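Local coordinates for protein eukaryotic peptide chain release factor GTP-binding subunit (Schizosaccharomyces pombe, PDB 1R5B) that is a GTP-binding translation release factor, the class II factor eRF3, built like the elongation factors of the EF-Tu and eEF1A family, at residues A[363-368]-A[426-431]; A[377-382]-A[414-419]; A[389-394]-A[432-437]. All coordinates share one frame; numbering follows the deposited sequence.

Contact 1: A[363-368]-A[426-431]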
ATOM      1  N   THR A 363     -23.662  10.114  -4.040  1.00 30.27           N
ATOM      2  CA  THR A 363     -23.870  10.818  -5.297  1.00 30.80           C
ATOM      3  C   THR A 363     -23.229  12.204  -5.268  1.00 31.62           C
ATOM      4  O   THR A 363     -23.326  12.944  -6.238  1.00 31.75           O
ATOM      5  CB  THR A 363     -25.384  10.961  -5.599  1.00 30.61           C
ATOM      6  OG1 THR A 363     -26.069  11.464  -4.445  1.00 30.54           O
ATOM      7  CG2 THR A 363     -26.027   9.612  -5.854  1.00 30.25           C
ATOM      8  N   ARG A 364     -22.580  12.563  -4.162  1.00 32.67           N
ATOM      9  CA  ARG A 364     -22.065  13.924  -3.977  1.00 33.54           C
ATOM     10  C   ARG A 364     -20.680  13.951  -3.334  1.00 33.69           C
ATOM     11  O   ARG A 364     -20.491  13.425  -2.244  1.00 33.88           O
ATOM     12  CB  ARG A 364     -23.048  14.743  -3.132  1.00 33.69           C
ATOM     13  CG  ARG A 364     -24.382  14.953  -3.810  1.00 34.74           C
ATOM     14  CD  ARG A 364     -25.306  15.931  -3.108  1.00 35.98           C
ATOM     15  NE  ARG A 364     -26.686  15.789  -3.570  1.00 37.25           N
ATOM     16  CZ  ARG A 364     -27.563  14.882  -3.123  1.00 38.40           C
ATOM     17  NH1 ARG A 364     -27.223  14.008  -2.181  1.00 38.43           N
ATOM     18  NH2 ARG A 364     -28.803  14.859  -3.615  1.00 38.94           N
ATOM     19  N   PHE A 365     -19.727  14.588  -4.014  1.00 34.02           N
ATOM     20  CA  PHE A 365     -18.342  14.649  -3.541  1.00 34.21           C
ATOM     21  C   PHE A 365     -17.499  15.737  -4.201  1.00 34.75           C
ATOM     22  O   PHE A 365     -17.787  16.178  -5.309  1.00 34.74           O
ATOM     23  CB  PHE A 365     -17.655  13.310  -3.789  1.00 34.03           C
ATOM     24  CG  PHE A 365     -17.535  12.942  -5.240  1.00 32.65           C
ATOM     25  CD1 PHE A 365     -18.583  12.336  -5.889  1.00 32.21           C
ATOM     26  CD2 PHE A 365     -16.365  13.176  -5.945  1.00 32.05           C
ATOM     27  CE1 PHE A 365     -18.481  11.974  -7.206  1.00 31.93           C
ATOM     28  CE2 PHE A 365     -16.265  12.816  -7.273  1.00 31.83           C
ATOM     29  CZ  PHE A 365     -17.334  12.209  -7.896  1.00 31.55           C
ATOM     30  N   ILE A 366     -16.416  16.115  -3.525  1.00 35.42           N
ATOM     31  CA  ILE A 366     -15.462  17.105  -4.030  1.00 35.82           C
ATOM     32  C   ILE A 366     -14.282  16.390  -4.702  1.00 36.09           C
ATOM     33  O   ILE A 366     -13.904  15.304  -4.275  1.00 36.26           O
ATOM     34  CB  ILE A 366     -14.996  18.001  -2.869  1.00 35.91           C
ATOM     35  CG1 ILE A 366     -16.220  18.544  -2.107  1.00 36.09           C
ATOM     36  CG2 ILE A 366     -14.131  19.141  -3.394  1.00 36.11           C
ATOM     37  CD1 ILE A 366     -15.897  19.520  -0.993  1.00 36.25           C
ATOM     38  N   ALA A 367     -13.706  16.994  -5.747  1.00 36.62           N
ATOM     39  CA  ALA A 367     -12.695  16.317  -6.582  1.00 36.81           C
ATOM     40  C   ALA A 367     -11.733  17.246  -7.354  1.00 37.23           C
ATOM     41  O   ALA A 367     -12.175  18.100  -8.139  1.00 36.66           O
ATOM     42  CB  ALA A 367     -13.389  15.388  -7.564  1.00 36.86           C
ATOM     43  N   GLN A 368     -10.425  17.053  -7.129  1.00 37.47           N
ATOM     44  CA  GLN A 368      -9.377  17.714  -7.899  1.00 37.70           C
ATOM     45  C   GLN A 368      -9.228  17.044  -9.253  1.00 37.85           C
ATOM     46  O   GLN A 368      -9.232  15.821  -9.325  1.00 37.43           O
ATOM     47  CB  GLN A 368      -8.028  17.608  -7.187  1.00 38.13           C
ATOM     48  CG  GLN A 368      -7.875  18.430  -5.910  1.00 38.55           C
ATOM     49  CD  GLN A 368      -6.413  18.602  -5.498  1.00 38.42           C
ATOM     50  OE1 GLN A 368      -6.119  18.830  -4.323  1.00 38.28           O
ATOM     51  NE2 GLN A 368      -5.501  18.493  -6.462  1.00 38.02           N
ATOM     52  N   ALA A 426     -13.868  21.085  -6.753  1.00 39.45           N
ATOM     53  CA  ALA A 426     -15.316  21.375  -6.688  1.00 39.41           C
ATOM     54  C   ALA A 426     -16.261  20.162  -6.646  1.00 39.49           C
ATOM     55  O   ALA A 426     -15.853  19.019  -6.885  1.00 39.33           O
ATOM     56  CB  ALA A 426     -15.703  22.268  -7.840  1.00 39.55           C
ATOM     57  N   GLU A 427     -17.538  20.447  -6.361  1.00 39.49           N
ATOM     58  CA  GLU A 427     -18.584  19.421  -6.188  1.00 39.32           C
ATOM     59  C   GLU A 427     -18.918  18.686  -7.485  1.00 38.96           C
ATOM     60  O   GLU A 427     -18.959  19.282  -8.563  1.00 38.80           O
ATOM     61  CB  GLU A 427     -19.886  20.027  -5.618  1.00 39.38           C
ATOM     62  CG  GLU A 427     -20.094  19.807  -4.122  1.00 39.84           C
ATOM     63  CD  GLU A 427     -21.556  19.838  -3.706  1.00 39.93           C
ATOM     64  OE1 GLU A 427     -21.968  20.812  -3.039  1.00 40.06           O
ATOM     65  OE2 GLU A 427     -22.293  18.883  -4.038  1.00 40.27           O
ATOM     66  N   LEU A 428     -19.172  17.389  -7.346  1.00 38.49           N
ATOM     67  CA  LEU A 428     -19.575  16.531  -8.452  1.00 38.20           C
ATOM     68  C   LEU A 428     -20.796  15.726  -8.033  1.00 37.69           C
ATOM     69  O   LEU A 428     -21.078  15.582  -6.845  1.00 37.70           O
ATOM     70  CB  LEU A 428     -18.448  15.583  -8.850  1.00 38.30           C
ATOM     71  CG  LEU A 428     -17.667  15.987 -10.101  1.00 38.75           C
ATOM     72  CD1 LEU A 428     -16.931  17.307  -9.853  1.00 39.38           C
ATOM     73  CD2 LEU A 428     -16.688  14.880 -10.536  1.00 39.03           C
ATOM     74  N   GLU A 429     -21.512  15.202  -9.022  1.00 37.01           N
ATOM     75  CA  GLU A 429     -22.742  14.472  -8.780  1.00 36.28           C
ATOM     76  C   GLU A 429     -22.919  13.373  -9.830  1.00 35.72           C
ATOM     77  O   GLU A 429     -22.545  13.548 -11.012  1.00 35.67           O
ATOM     78  CB  GLU A 429     -23.937  15.440  -8.766  1.00 36.55           C
ATOM     79  CG  GLU A 429     -24.464  15.762  -7.369  1.00 36.97           C
ATOM     80  CD  GLU A 429     -25.717  16.628  -7.383  1.00 37.27           C
ATOM     81  OE1 GLU A 429     -26.721  16.223  -8.007  1.00 37.54           O
ATOM     82  OE2 GLU A 429     -25.698  17.717  -6.764  1.00 37.53           O
ATOM     83  N   THR A 430     -23.496  12.245  -9.387  1.00 35.13           N
ATOM     84  CA  THR A 430     -23.857  11.127 -10.272  1.00 34.55           C
ATOM     85  C   THR A 430     -25.366  10.891 -10.289  1.00 34.09           C
ATOM     86  O   THR A 430     -26.078  11.393  -9.419  1.00 34.10           O
ATOM     87  CB  THR A 430     -23.171   9.855  -9.801  1.00 34.41           C
ATOM     88  OG1 THR A 430     -23.353   9.712  -8.386  1.00 34.00           O
ATOM     89  CG2 THR A 430     -21.674   9.951  -9.964  1.00 34.35           C
ATOM     90  N   GLN A 431     -25.845  10.128 -11.280  1.00 33.71           N
ATOM     91  CA  GLN A 431     -27.284   9.811 -11.404  1.00 33.42           C
ATOM     92  C   GLN A 431     -27.695   8.666 -10.478  1.00 32.96           C
ATOM     93  O   GLN A 431     -28.844   8.610 -10.031  1.00 32.86           O
ATOM     94  CB  GLN A 431     -27.667   9.454 -12.850  1.00 33.34           C
ATOM     95  CG  GLN A 431     -27.693  10.633 -13.815  1.00 33.57           C
ATOM     96  CD  GLN A 431     -28.706  11.689 -13.423  1.00 33.75           C
ATOM     97  OE1 GLN A 431     -29.851  11.658 -13.875  1.00 33.38           O
ATOM     98  NE2 GLN A 431     -28.289  12.626 -12.578  1.00 33.83           N
TER
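Segments 363-368 and 426-431 run antiparallel as neighbouring strands, and four backbone hydrogen bonds zip them together. Phe365 and Leu428 face each other as a hydrogen-bonded pair. Leu428 N gives the shorter bond, 2.7 Å to Phe365 O, and meets that oxygen nearly along its C=O axis; in return Phe365 N reaches Leu428 O at 3.3 Å from above the carbonyl plane. At one end of the ladder Thr430 N binds Thr363 O in the carbonyl plane, on a lone pair, and the same oxygen takes a CA-H contact from Glu429 CA at 3.0 Å. Ala367 N to Ala426 O is the fourth bond, at the other end.

The tight side carries Phe365, Leu428, Ala367 and Ala426, all buried. The Phe365 ring starts from the crowded position between backbone N and carbonyl carbon (chi1 63°), which brings its CE2 and CZ toward Leu428. Leu428 CB then lies over one ring face in a CH-pi contact, 3.9 Å from the Phe365 ring centroid, while its CD2 touches CZ and CE2. Met436 and Val462 also pack on the ring, and Val395 on Leu428.

The other face is more loosely joined. Arg364 and Glu429 run side by side and touch through their CG atoms at 3.7 Å. Their charged ends form a long salt bridge, Arg364 NE to Glu429 OE2 at 3.9 Å, with guanidinium and carboxylate planes 67° apart, so the charges face each other only loosely, without a coplanar, two-bonded grip. Glu427 turns its carboxylate to Lys399 instead. These are adjacent antiparallel strands of the eEF1A-like C-terminal beta-barrel domain, with one face buried and the other, which mixes Ile366 with charged residues, only partly covered.

Contact 2: A[377-382]-A[414-419]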
ATOM      1  N   ILE A 377     -15.672  23.488 -22.547  1.00 39.55           N
ATOM      2  CA  ILE A 377     -17.099  23.215 -22.280  1.00 39.52           C
ATOM      3  C   ILE A 377     -17.618  23.655 -20.879  1.00 39.46           C
ATOM      4  O   ILE A 377     -16.900  23.595 -19.867  1.00 38.93           O
ATOM      5  CB  ILE A 377     -17.440  21.705 -22.559  1.00 39.53           C
ATOM      6  CG1 ILE A 377     -16.958  21.265 -23.955  1.00 39.37           C
ATOM      7  CG2 ILE A 377     -18.952  21.441 -22.447  1.00 39.47           C
ATOM      8  CD1 ILE A 377     -17.699  21.907 -25.139  1.00 39.04           C
ATOM      9  N   LEU A 378     -18.897  24.070 -20.884  1.00 39.42           N
ATOM     10  CA  LEU A 378     -19.624  24.724 -19.773  1.00 39.24           C
ATOM     11  C   LEU A 378     -19.387  24.224 -18.332  1.00 38.99           C
ATOM     12  O   LEU A 378     -19.102  23.047 -18.091  1.00 39.04           O
ATOM     13  CB  LEU A 378     -21.146  24.680 -20.057  1.00 39.13           C
ATOM     14  CG  LEU A 378     -21.810  25.883 -20.747  1.00 39.22           C
ATOM     15  CD1 LEU A 378     -21.043  26.332 -21.988  1.00 39.32           C
ATOM     16  CD2 LEU A 378     -23.270  25.578 -21.114  1.00 38.93           C
ATOM     17  N   THR A 379     -19.537  25.163 -17.394  1.00 38.74           N
ATOM     18  CA  THR A 379     -19.509  24.895 -15.953  1.00 38.43           C
ATOM     19  C   THR A 379     -20.838  24.355 -15.456  1.00 38.22           C
ATOM     20  O   THR A 379     -21.865  24.446 -16.139  1.00 38.23           O
ATOM     21  CB  THR A 379     -19.201  26.194 -15.138  1.00 38.42           C
ATOM     22  OG1 THR A 379     -19.385  25.949 -13.736  1.00 37.92           O
ATOM     23  CG2 THR A 379     -20.226  27.326 -15.420  1.00 38.39           C
ATOM     24  N   THR A 380     -20.804  23.805 -14.248  1.00 37.85           N
ATOM     25  CA  THR A 380     -22.011  23.511 -13.485  1.00 37.60           C
ATOM     26  C   THR A 380     -22.968  22.580 -14.247  1.00 37.38           C
ATOM     27  O   THR A 380     -24.175  22.581 -14.004  1.00 37.61           O
ATOM     28  CB  THR A 380     -22.685  24.843 -13.060  1.00 37.51           C
ATOM     29  OG1 THR A 380     -21.719  25.673 -12.400  1.00 37.43           O
ATOM     30  CG2 THR A 380     -23.767  24.634 -11.994  1.00 37.53           C
ATOM     31  N   GLY A 381     -22.414  21.762 -15.140  1.00 37.05           N
ATOM     32  CA  GLY A 381     -23.203  20.802 -15.890  1.00 36.72           C
ATOM     33  C   GLY A 381     -22.478  20.256 -17.104  1.00 36.53           C
ATOM     34  O   GLY A 381     -22.945  20.381 -18.238  1.00 36.54           O
ATOM     35  N   TYR A 382     -21.319  19.642 -16.868  1.00 36.49           N
ATOM     36  CA  TYR A 382     -20.607  18.982 -17.946  1.00 36.23           C
ATOM     37  C   TYR A 382     -20.786  17.489 -17.749  1.00 35.90           C
ATOM     38  O   TYR A 382     -20.482  16.995 -16.686  1.00 35.94           O
ATOM     39  CB  TYR A 382     -19.129  19.370 -17.921  1.00 36.22           C
ATOM     40  CG  TYR A 382     -18.327  18.751 -19.036  1.00 35.75           C
ATOM     41  CD1 TYR A 382     -17.152  18.053 -18.772  1.00 34.58           C
ATOM     42  CD2 TYR A 382     -18.750  18.855 -20.360  1.00 35.21           C
ATOM     43  CE1 TYR A 382     -16.419  17.481 -19.795  1.00 34.46           C
ATOM     44  CE2 TYR A 382     -18.025  18.286 -21.387  1.00 35.09           C
ATOM     45  CZ  TYR A 382     -16.863  17.600 -21.101  1.00 35.12           C
ATOM     46  OH  TYR A 382     -16.147  17.045 -22.128  1.00 35.62           O
ATOM     47  N   PRO A 414     -14.201  31.095  -8.585  1.00 35.60           N
ATOM     48  CA  PRO A 414     -14.849  29.999  -9.321  1.00 35.59           C
ATOM     49  C   PRO A 414     -14.921  30.211 -10.851  1.00 35.61           C
ATOM     50  O   PRO A 414     -15.591  31.151 -11.279  1.00 35.54           O
ATOM     51  CB  PRO A 414     -16.254  29.971  -8.710  1.00 35.63           C
ATOM     52  CG  PRO A 414     -16.077  30.518  -7.343  1.00 35.64           C
ATOM     53  CD  PRO A 414     -15.051  31.587  -7.485  1.00 35.53           C
ATOM     54  N   PRO A 415     -14.267  29.361 -11.653  1.00 35.67           N
ATOM     55  CA  PRO A 415     -14.259  29.522 -13.116  1.00 35.75           C
ATOM     56  C   PRO A 415     -15.613  29.307 -13.790  1.00 36.08           C
ATOM     57  O   PRO A 415     -16.491  28.667 -13.216  1.00 36.28           O
ATOM     58  CB  PRO A 415     -13.280  28.441 -13.607  1.00 35.58           C
ATOM     59  CG  PRO A 415     -12.634  27.874 -12.413  1.00 35.68           C
ATOM     60  CD  PRO A 415     -13.480  28.189 -11.229  1.00 35.69           C
ATOM     61  N   MET A 416     -15.752  29.834 -15.008  1.00 36.35           N
ATOM     62  CA  MET A 416     -16.948  29.658 -15.833  1.00 36.53           C
ATOM     63  C   MET A 416     -16.831  28.453 -16.792  1.00 36.43           C
ATOM     64  O   MET A 416     -17.849  27.946 -17.260  1.00 36.52           O
ATOM     65  CB  MET A 416     -17.247  30.943 -16.637  1.00 36.72           C
ATOM     66  CG  MET A 416     -18.305  31.871 -16.015  1.00 37.50           C
ATOM     67  SD  MET A 416     -19.855  32.045 -16.997  1.00 39.75           S
ATOM     68  CE  MET A 416     -20.868  30.720 -16.267  1.00 39.57           C
ATOM     69  N   PHE A 417     -15.611  28.005 -17.097  1.00 36.29           N
ATOM     70  CA  PHE A 417     -15.415  26.814 -17.943  1.00 36.04           C
ATOM     71  C   PHE A 417     -14.041  26.151 -17.773  1.00 36.00           C
ATOM     72  O   PHE A 417     -13.168  26.655 -17.057  1.00 35.68           O
ATOM     73  CB  PHE A 417     -15.673  27.143 -19.429  1.00 35.90           C
ATOM     74  CG  PHE A 417     -14.837  28.276 -19.966  1.00 35.64           C
ATOM     75  CD1 PHE A 417     -13.543  28.050 -20.419  1.00 35.42           C
ATOM     76  CD2 PHE A 417     -15.354  29.568 -20.039  1.00 35.31           C
ATOM     77  CE1 PHE A 417     -12.767  29.096 -20.923  1.00 35.59           C
ATOM     78  CE2 PHE A 417     -14.587  30.621 -20.545  1.00 35.39           C
ATOM     79  CZ  PHE A 417     -13.292  30.385 -20.989  1.00 35.39           C
ATOM     80  N   ALA A 418     -13.875  25.007 -18.435  1.00 36.10           N
ATOM     81  CA  ALA A 418     -12.630  24.241 -18.409  1.00 36.14           C
ATOM     82  C   ALA A 418     -11.852  24.408 -19.712  1.00 36.16           C
ATOM     83  O   ALA A 418     -12.382  24.916 -20.702  1.00 36.52           O
ATOM     84  CB  ALA A 418     -12.932  22.772 -18.162  1.00 36.16           C
ATOM     85  N   THR A 419     -10.593  23.983 -19.704  1.00 36.02           N
ATOM     86  CA  THR A 419      -9.732  24.097 -20.881  1.00 35.98           C
ATOM     87  C   THR A 419      -8.455  23.262 -20.737  1.00 35.97           C
ATOM     88  O   THR A 419      -8.124  22.805 -19.647  1.00 36.03           O
ATOM     89  CB  THR A 419      -9.393  25.591 -21.155  1.00 35.93           C
ATOM     90  OG1 THR A 419      -8.700  25.724 -22.400  1.00 35.80           O
ATOM     91  CG2 THR A 419      -8.418  26.146 -20.121  1.00 36.02           C
TER
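Thr379 does most of the work where the loops 377-382 and 414-419 pass each other at the protein surface. Its CB points toward segment 414-419 and sits 3.1 Å from Met416 O, beside the backbone bridge that links Leu378 with Phe417. From CB the two branches part. CG2, in the crowded position between backbone N and carbonyl carbon, stays close to Met416 O and also meets Met416 CE at 3.6 Å; the thioether chain, bent at chi2 and chi3, brings this methyl back although its own CB points away. Thr379 OG1, anti to the backbone N (chi1 171°), approaches Pro415 O no closer than 4.0 Å. It makes its hydrogen bond within its own loop, 2.7 Å from Thr380 OG1. The backbone adds a weak bond, Thr379 N to Met416 O at 3.3 Å, bent to 121° at the hydrogen. Farther along, Phe417 CB rests near Ile377 O while its ring leads away. Leu400 also packs against Thr379. This single irregular bridge, with no strand on either side, is a loop-to-loop contact between two long connections of the C-terminal beta domain.

Contact 3: A[389-394]-A[432-437]; sequences HTAVEE and TPVCME
Short strand 433-435 follows the corner at Thr432 where the chain leaves the larger sheet of the C-terminal domain, and the loop 389-394, which joins strands 385-387 and 396-397, runs beside it in nearly the opposite direction (176° apart). No hydrogen bond joins the two segments. The backbones stay well separated, with Ala391 CA and Val434 CA 7.5 Å apart, so the contact is made chiefly by side chains of the loop.

In the middle, Ala391 and Val434 both turn toward the opposite segment, and the methyl CB of Ala391 meets CG2 of Val434 at 4.3 Å. The other valine branch, CG1, lies at the same distance from Glu393 CG, so the forked side chain of Val434 spans two residues of the loop. At one end, the buried His389 ring turns an edge to the Cys435 backbone. Ala391 CB lies over the rim of one face, 3.7 Å above the plane of the His389 ring. The imidazole is placed from outside this pair of segments, by the hydrogen bond of NE2 with Gly349 O and by packing on Pro277 and Met445.

Toward the opposite end the contact thins. Glu393, with CG anti to the backbone N (chi1 -163°) and bent at chi2, crosses Thr432 at about a right angle; its CD remains 3.9 Å from Thr432 OG1. Val434 is backbone-bonded to Thr362. The arrangement is a loop running beside strand 433-435 of a two-stranded antiparallel ribbon (361-362 with 433-435), in the eEF1A-like C-terminal beta-barrel domain.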
ATOM      1  N   HIS A 389     -12.912   3.086 -10.148  1.00 36.83           N
ATOM      2  CA  HIS A 389     -12.040   1.939  -9.899  1.00 35.92           C
ATOM      3  C   HIS A 389     -12.378   1.067 -11.057  1.00 36.31           C
ATOM      4  O   HIS A 389     -11.987   1.359 -12.176  1.00 36.71           O
ATOM      5  CB  HIS A 389     -12.296   1.300  -8.517  1.00 35.37           C
ATOM      6  CG  HIS A 389     -13.684   1.524  -8.002  1.00 33.14           C
ATOM      7  ND1 HIS A 389     -14.024   2.625  -7.253  1.00 30.96           N
ATOM      8  CD2 HIS A 389     -14.825   0.819  -8.168  1.00 31.10           C
ATOM      9  CE1 HIS A 389     -15.313   2.592  -6.985  1.00 30.47           C
ATOM     10  NE2 HIS A 389     -15.823   1.504  -7.527  1.00 30.32           N
ATOM     11  N   THR A 390     -13.166   0.044 -10.811  1.00 36.47           N
ATOM     12  CA  THR A 390     -13.744  -0.731 -11.864  1.00 36.85           C
ATOM     13  C   THR A 390     -15.158  -0.196 -12.195  1.00 37.15           C
ATOM     14  O   THR A 390     -15.971  -0.910 -12.766  1.00 37.17           O
ATOM     15  CB  THR A 390     -13.738  -2.206 -11.410  1.00 36.76           C
ATOM     16  OG1 THR A 390     -14.255  -3.044 -12.444  1.00 38.21           O
ATOM     17  CG2 THR A 390     -14.680  -2.447 -10.249  1.00 36.22           C
ATOM     18  N   ALA A 391     -15.434   1.072 -11.883  1.00 37.56           N
ATOM     19  CA  ALA A 391     -16.816   1.562 -11.837  1.00 37.72           C
ATOM     20  C   ALA A 391     -17.449   1.883 -13.203  1.00 38.17           C
ATOM     21  O   ALA A 391     -18.294   1.115 -13.683  1.00 38.44           O
ATOM     22  CB  ALA A 391     -16.932   2.745 -10.895  1.00 37.74           C
ATOM     23  N   VAL A 392     -17.079   3.007 -13.819  1.00 38.15           N
ATOM     24  CA  VAL A 392     -17.742   3.467 -15.068  1.00 38.15           C
ATOM     25  C   VAL A 392     -19.196   3.912 -14.807  1.00 38.03           C
ATOM     26  O   VAL A 392     -20.100   3.072 -14.743  1.00 38.16           O
ATOM     27  CB  VAL A 392     -17.742   2.370 -16.206  1.00 38.07           C
ATOM     28  CG1 VAL A 392     -18.492   2.861 -17.451  1.00 38.07           C
ATOM     29  CG2 VAL A 392     -16.318   1.925 -16.566  1.00 37.99           C
ATOM     30  N   GLU A 393     -19.433   5.218 -14.683  1.00 37.75           N
ATOM     31  CA  GLU A 393     -20.778   5.706 -14.394  1.00 37.65           C
ATOM     32  C   GLU A 393     -21.201   6.967 -15.184  1.00 37.61           C
ATOM     33  O   GLU A 393     -21.453   6.881 -16.392  1.00 37.72           O
ATOM     34  CB  GLU A 393     -20.971   5.870 -12.880  1.00 37.60           C
ATOM     35  CG  GLU A 393     -22.425   5.966 -12.435  1.00 38.00           C
ATOM     36  CD  GLU A 393     -23.366   5.080 -13.247  1.00 38.64           C
ATOM     37  OE1 GLU A 393     -23.325   3.841 -13.061  1.00 39.47           O
ATOM     38  OE2 GLU A 393     -24.136   5.618 -14.080  1.00 37.69           O
ATOM     39  N   GLU A 394     -21.300   8.118 -14.515  1.00 37.25           N
ATOM     40  CA  GLU A 394     -21.970   9.294 -15.082  1.00 36.69           C
ATOM     41  C   GLU A 394     -21.843  10.448 -14.101  1.00 36.16           C
ATOM     42  O   GLU A 394     -22.239  10.321 -12.945  1.00 35.91           O
ATOM     43  CB  GLU A 394     -23.456   8.998 -15.338  1.00 36.92           C
ATOM     44  CG  GLU A 394     -24.246  10.131 -15.996  1.00 37.32           C
ATOM     45  CD  GLU A 394     -24.088  10.170 -17.507  1.00 37.94           C
ATOM     46  OE1 GLU A 394     -22.950   9.988 -17.995  1.00 38.27           O
ATOM     47  OE2 GLU A 394     -25.103  10.389 -18.211  1.00 38.35           O
ATOM     48  N   THR A 432     -26.767   7.744 -10.222  1.00 32.28           N
ATOM     49  CA  THR A 432     -26.985   6.680  -9.240  1.00 31.86           C
ATOM     50  C   THR A 432     -25.719   6.486  -8.415  1.00 31.09           C
ATOM     51  O   THR A 432     -24.624   6.622  -8.945  1.00 30.88           O
ATOM     52  CB  THR A 432     -27.383   5.348  -9.924  1.00 31.90           C
ATOM     53  OG1 THR A 432     -26.317   4.886 -10.762  1.00 32.38           O
ATOM     54  CG2 THR A 432     -28.570   5.535 -10.887  1.00 32.63           C
ATOM     55  N   PRO A 433     -25.864   6.145  -7.132  1.00 30.28           N
ATOM     56  CA  PRO A 433     -24.727   6.099  -6.207  1.00 29.72           C
ATOM     57  C   PRO A 433     -23.559   5.218  -6.675  1.00 28.95           C
ATOM     58  O   PRO A 433     -23.774   4.174  -7.275  1.00 28.45           O
ATOM     59  CB  PRO A 433     -25.347   5.513  -4.929  1.00 29.86           C
ATOM     60  CG  PRO A 433     -26.769   5.821  -5.011  1.00 29.85           C
ATOM     61  CD  PRO A 433     -27.117   5.745  -6.465  1.00 30.37           C
ATOM     62  N   VAL A 434     -22.334   5.649  -6.405  1.00 28.35           N
ATOM     63  CA  VAL A 434     -21.163   4.840  -6.725  1.00 27.99           C
ATOM     64  C   VAL A 434     -20.235   4.788  -5.526  1.00 27.55           C
ATOM     65  O   VAL A 434     -20.158   5.733  -4.744  1.00 27.42           O
ATOM     66  CB  VAL A 434     -20.453   5.300  -8.048  1.00 28.12           C
ATOM     67  CG1 VAL A 434     -20.908   6.684  -8.479  1.00 27.69           C
ATOM     68  CG2 VAL A 434     -18.928   5.226  -7.946  1.00 27.85           C
ATOM     69  N   CYS A 435     -19.547   3.663  -5.373  1.00 27.26           N
ATOM     70  CA  CYS A 435     -18.668   3.459  -4.229  1.00 27.03           C
ATOM     71  C   CYS A 435     -17.397   4.224  -4.419  1.00 26.90           C
ATOM     72  O   CYS A 435     -16.848   4.248  -5.507  1.00 27.02           O
ATOM     73  CB  CYS A 435     -18.348   1.982  -4.047  1.00 26.92           C
ATOM     74  SG  CYS A 435     -19.832   0.980  -3.832  1.00 28.21           S
ATOM     75  N   MET A 436     -16.927   4.853  -3.354  1.00 26.82           N
ATOM     76  CA  MET A 436     -15.711   5.652  -3.402  1.00 26.40           C
ATOM     77  C   MET A 436     -15.254   5.973  -1.984  1.00 26.74           C
ATOM     78  O   MET A 436     -16.038   5.924  -1.040  1.00 27.17           O
ATOM     79  CB  MET A 436     -15.930   6.954  -4.205  1.00 25.81           C
ATOM     80  CG  MET A 436     -16.916   7.943  -3.570  1.00 24.75           C
ATOM     81  SD  MET A 436     -17.156   9.541  -4.440  1.00 19.26           S
ATOM     82  CE  MET A 436     -17.764   8.965  -5.909  1.00 20.12           C
ATOM     83  N   GLU A 437     -13.971   6.256  -1.851  1.00 27.14           N
ATOM     84  CA  GLU A 437     -13.402   6.845  -0.656  1.00 27.79           C
ATOM     85  C   GLU A 437     -12.457   7.974  -1.082  1.00 28.20           C
ATOM     86  O   GLU A 437     -12.033   8.039  -2.239  1.00 28.04           O
ATOM     87  CB  GLU A 437     -12.586   5.806   0.121  1.00 27.61           C
ATOM     88  CG  GLU A 437     -13.350   4.565   0.541  1.00 27.89           C
ATOM     89  CD  GLU A 437     -14.186   4.738   1.784  1.00 27.86           C
ATOM     90  OE1 GLU A 437     -13.829   5.522   2.682  1.00 28.02           O
ATOM     91  OE2 GLU A 437     -15.216   4.048   1.867  1.00 29.80           O
TER

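How the contacts relate
All three contacts belong to the C-terminal eEF1A-like domain. Contacts 1 and 3 are neighbours, centres 11 Å apart, and the corner at residues 431-432 carries the chain directly from strand 426-430 of one to strand 433-435 of the other. They touch through Phe365 CE1 and Met436 CE at 3.4 Å, while Thr363 CG2 packs against Pro433 N. Contact 2 lies farther out at the surface, its centre 14 Å from that of contact 1 and 22 Å from that of contact 3, touching neither. Both its loops fall in the chain between strands 364-371 and 426-430, which contact 1 pairs.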